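Local coordinates for putative cytoplasmic protein (PDB 4IQN) that is of unknown function, a putative cytoplasmic protein of Salmonella Typhimurium whose chain belongs to a family named only as a domain of unknown function, at residues 47-52 / 138-143. Sequence-based numbering, arbitrary orientation.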
ATOM      1  N   GLU A  47     -17.837  -1.466  -7.115  1.00 33.09           N
ATOM      2  CA  GLU A  47     -17.175  -2.595  -7.734  1.00 29.30           C
ATOM      3  C   GLU A  47     -16.024  -3.043  -6.873  1.00 25.47           C
ATOM      4  O   GLU A  47     -15.262  -2.223  -6.368  1.00 27.83           O
ATOM      5  CB  GLU A  47     -16.719  -2.287  -9.157  1.00 30.36           C
ATOM      6  CG  GLU A  47     -16.060  -3.482  -9.852  1.00 35.57           C
ATOM      7  CD  GLU A  47     -15.753  -3.238 -11.329  1.00 45.80           C
ATOM      8  OE1 GLU A  47     -16.170  -2.183 -11.874  1.00 52.11           O
ATOM      9  OE2 GLU A  47     -15.091  -4.112 -11.948  1.00 46.08           O
ATOM     10  N   THR A  48     -15.889  -4.346  -6.716  1.00 30.28           N
ATOM     11  CA  THR A  48     -14.788  -4.908  -5.931  1.00 28.59           C
ATOM     12  C   THR A  48     -13.952  -5.838  -6.792  1.00 30.13           C
ATOM     13  O   THR A  48     -14.346  -6.199  -7.929  1.00 30.96           O
ATOM     14  CB  THR A  48     -15.315  -5.684  -4.712  1.00 33.65           C
ATOM     15  OG1 THR A  48     -16.047  -6.812  -5.171  1.00 36.57           O
ATOM     16  CG2 THR A  48     -16.250  -4.833  -3.855  1.00 31.04           C
ATOM     17  N   THR A  49     -12.790  -6.210  -6.256  1.00 26.85           N
ATOM     18  CA  THR A  49     -11.873  -7.108  -6.915  1.00 27.82           C
ATOM     19  C   THR A  49     -11.119  -7.899  -5.838  1.00 27.46           C
ATOM     20  O   THR A  49     -11.422  -7.758  -4.641  1.00 27.64           O
ATOM     21  CB  THR A  49     -10.918  -6.301  -7.823  1.00 29.62           C
ATOM     22  OG1 THR A  49     -10.191  -7.199  -8.652  1.00 30.39           O
ATOM     23  CG2 THR A  49      -9.937  -5.402  -6.995  1.00 27.11           C
ATOM     24  N   GLU A  50     -10.146  -8.715  -6.252  1.00 28.25           N
ATOM     25  CA  GLU A  50      -9.442  -9.643  -5.337  1.00 30.04           C
ATOM     26  C   GLU A  50      -8.323  -8.965  -4.559  1.00 27.73           C
ATOM     27  O   GLU A  50      -7.661  -8.046  -5.081  1.00 25.17           O
ATOM     28  CB  GLU A  50      -8.834 -10.818  -6.117  1.00 30.65           C
ATOM     29  CG  GLU A  50      -9.848 -11.785  -6.739  1.00 45.39           C
ATOM     30  CD  GLU A  50     -10.463 -11.290  -8.045  1.00 50.88           C
ATOM     31  OE1 GLU A  50      -9.781 -10.590  -8.841  1.00 50.67           O
ATOM     32  OE2 GLU A  50     -11.656 -11.616  -8.280  1.00 64.95           O
ATOM     33  N   LEU A  51      -8.107  -9.432  -3.330  1.00 27.28           N
ATOM     34  CA  LEU A  51      -6.938  -9.025  -2.556  1.00 24.76           C
ATOM     35  C   LEU A  51      -5.696  -9.615  -3.215  1.00 23.88           C
ATOM     36  O   LEU A  51      -5.788 -10.644  -3.921  1.00 23.50           O
ATOM     37  CB  LEU A  51      -7.005  -9.525  -1.109  1.00 24.48           C
ATOM     38  CG  LEU A  51      -7.592  -8.602  -0.082  1.00 25.98           C
ATOM     39  CD1 LEU A  51      -9.067  -8.347  -0.388  1.00 28.22           C
ATOM     40  CD2 LEU A  51      -7.441  -9.186   1.291  1.00 27.62           C
ATOM     41  N   PRO A  52      -4.523  -8.980  -2.993  1.00 20.54           N
ATOM     42  CA  PRO A  52      -3.326  -9.661  -3.437  1.00 19.94           C
ATOM     43  C   PRO A  52      -2.997 -10.835  -2.517  1.00 20.34           C
ATOM     44  O   PRO A  52      -3.303 -10.777  -1.315  1.00 21.70           O
ATOM     45  CB  PRO A  52      -2.245  -8.583  -3.334  1.00 20.06           C
ATOM     46  CG  PRO A  52      -2.713  -7.677  -2.242  1.00 21.12           C
ATOM     47  CD  PRO A  52      -4.244  -7.705  -2.338  1.00 19.90           C
ATOM     48  N   ILE A 138      -0.644  -0.225  -1.552  1.00 17.08           N
ATOM     49  CA  ILE A 138      -0.873  -1.189  -2.554  1.00 17.67           C
ATOM     50  C   ILE A 138      -1.786  -0.509  -3.570  1.00 16.30           C
ATOM     51  O   ILE A 138      -2.836   0.064  -3.197  1.00 20.36           O
ATOM     52  CB  ILE A 138      -1.508  -2.485  -1.992  1.00 18.66           C
ATOM     53  CG1 ILE A 138      -0.736  -3.025  -0.781  1.00 22.25           C
ATOM     54  CG2 ILE A 138      -1.527  -3.540  -3.058  1.00 20.82           C
ATOM     55  CD1 ILE A 138      -1.395  -4.268  -0.200  1.00 22.91           C
ATOM     56  N   TYR A 139      -1.378  -0.574  -4.828  1.00 17.55           N
ATOM     57  CA  TYR A 139      -2.035   0.152  -5.927  1.00 17.77           C
ATOM     58  C   TYR A 139      -2.957  -0.814  -6.622  1.00 18.90           C
ATOM     59  O   TYR A 139      -2.495  -1.697  -7.344  1.00 18.95           O
ATOM     60  CB  TYR A 139      -0.958   0.675  -6.908  1.00 18.07           C
ATOM     61  CG  TYR A 139      -1.354   1.877  -7.709  1.00 17.98           C
ATOM     62  CD1 TYR A 139      -1.640   3.093  -7.087  1.00 18.81           C
ATOM     63  CD2 TYR A 139      -1.426   1.828  -9.102  1.00 18.77           C
ATOM     64  CE1 TYR A 139      -2.012   4.225  -7.838  1.00 17.97           C
ATOM     65  CE2 TYR A 139      -1.796   2.968  -9.850  1.00 19.03           C
ATOM     66  CZ  TYR A 139      -2.091   4.156  -9.214  1.00 16.94           C
ATOM     67  OH  TYR A 139      -2.461   5.292  -9.956  1.00 22.94           O
ATOM     68  N   ILE A 140      -4.275  -0.672  -6.395  1.00 19.00           N
ATOM     69  CA  ILE A 140      -5.213  -1.708  -6.804  1.00 19.43           C
ATOM     70  C   ILE A 140      -5.644  -1.530  -8.271  1.00 22.03           C
ATOM     71  O   ILE A 140      -6.654  -0.914  -8.562  1.00 22.40           O
ATOM     72  CB  ILE A 140      -6.431  -1.711  -5.892  1.00 20.18           C
ATOM     73  CG1 ILE A 140      -6.042  -1.787  -4.421  1.00 17.51           C
ATOM     74  CG2 ILE A 140      -7.392  -2.863  -6.254  1.00 22.97           C
ATOM     75  CD1 ILE A 140      -5.219  -3.002  -3.989  1.00 21.26           C
ATOM     76  N   THR A 141      -4.829  -2.042  -9.184  1.00 21.31           N
ATOM     77  CA  THR A 141      -5.081  -1.982 -10.604  1.00 23.44           C
ATOM     78  C   THR A 141      -5.355  -3.397 -11.055  1.00 24.56           C
ATOM     79  O   THR A 141      -6.503  -3.851 -10.977  1.00 24.03           O
ATOM     80  CB  THR A 141      -3.912  -1.343 -11.355  1.00 19.41           C
ATOM     81  OG1 THR A 141      -2.712  -1.940 -10.897  1.00 19.29           O
ATOM     82  CG2 THR A 141      -3.850   0.132 -11.062  1.00 23.38           C
ATOM     83  N   GLU A 142      -4.327  -4.126 -11.451  1.00 23.14           N
ATOM     84  CA  GLU A 142      -4.504  -5.482 -11.979  1.00 25.52           C
ATOM     85  C   GLU A 142      -3.471  -6.340 -11.284  1.00 23.12           C
ATOM     86  O   GLU A 142      -2.350  -5.877 -11.039  1.00 22.59           O
ATOM     87  CB  GLU A 142      -4.300  -5.542 -13.506  1.00 23.79           C
ATOM     88  CG  GLU A 142      -5.229  -4.674 -14.344  1.00 28.19           C
ATOM     89  CD  GLU A 142      -6.703  -5.105 -14.248  1.00 39.63           C
ATOM     90  OE1 GLU A 142      -6.953  -6.309 -13.998  1.00 46.87           O
ATOM     91  OE2 GLU A 142      -7.625  -4.249 -14.415  1.00 57.03           O
ATOM     92  N   ARG A 143      -3.856  -7.559 -10.932  1.00 21.78           N
ATOM     93  CA  ARG A 143      -2.901  -8.516 -10.381  1.00 24.68           C
ATOM     94  C   ARG A 143      -2.005  -9.136 -11.450  1.00 21.65           C
ATOM     95  O   ARG A 143      -2.395  -9.338 -12.590  1.00 25.70           O
ATOM     96  CB  ARG A 143      -3.630  -9.600  -9.604  1.00 23.16           C
ATOM     97  CG  ARG A 143      -4.438  -9.015  -8.469  1.00 26.19           C
ATOM     98  CD  ARG A 143      -4.796 -10.017  -7.383  1.00 30.02           C
ATOM     99  NE  ARG A 143      -5.417 -11.210  -7.923  1.00 30.58           N
ATOM    100  CZ  ARG A 143      -5.529 -12.354  -7.253  1.00 29.76           C
ATOM    101  NH1 ARG A 143      -5.070 -12.490  -5.981  1.00 26.67           N
ATOM    102  NH2 ARG A 143      -6.096 -13.375  -7.857  1.00 36.74           N
TER
HETATM  103  O   HOH W   1      -7.218 -10.772  -9.974  1.00 38.33           O
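CB of E50 sits over the centre of one face of the R143 guanidinium, 3.8 Å from CZ, while CA of P52 lies near the plane at its edge. L51 O approaches obliquely and takes a weak, strongly bent hydrogen bond from NH1 of R143 (2.9 Å, 118° at the hydrogen). The arginine chain bends at chi3 (-52°), which places NE within 3.9 Å of CB of E50. The carboxylate of E50 is nearby but makes no direct bond: its OE1 stands 4.5 Å from NE of R143, well out of the guanidinium plane. One water bridges the gap, donating to OE1 of E50 at 2.8 Å and accepting from NE of R143 at 2.8 Å. Salt bridges to residues outside the segments hold both side chains: E50 OE2 to R36 NH1, and R143 NH1 to E53 OE2. The rest of the contact is apolar. CG2 of T49 meets CG2 of I140 at 3.7 Å, the two side chains sliding past each other in opposite directions, and CG of P52 reaches CD1 of I138 at 4.2 Å. I140 centres an inverse gamma turn on the way to R143. T49 and I140 thus bring the mixed three-stranded sheet against the antiparallel four-stranded one by side chains, while the loops beyond meet at R143 and the L51 carbonyl. With E50 reached through water and E53 paired directly to NH1, the attraction between these loops is probably spread over one weak bond, a water bridge, apolar cover by CB of E50 and opposite charges.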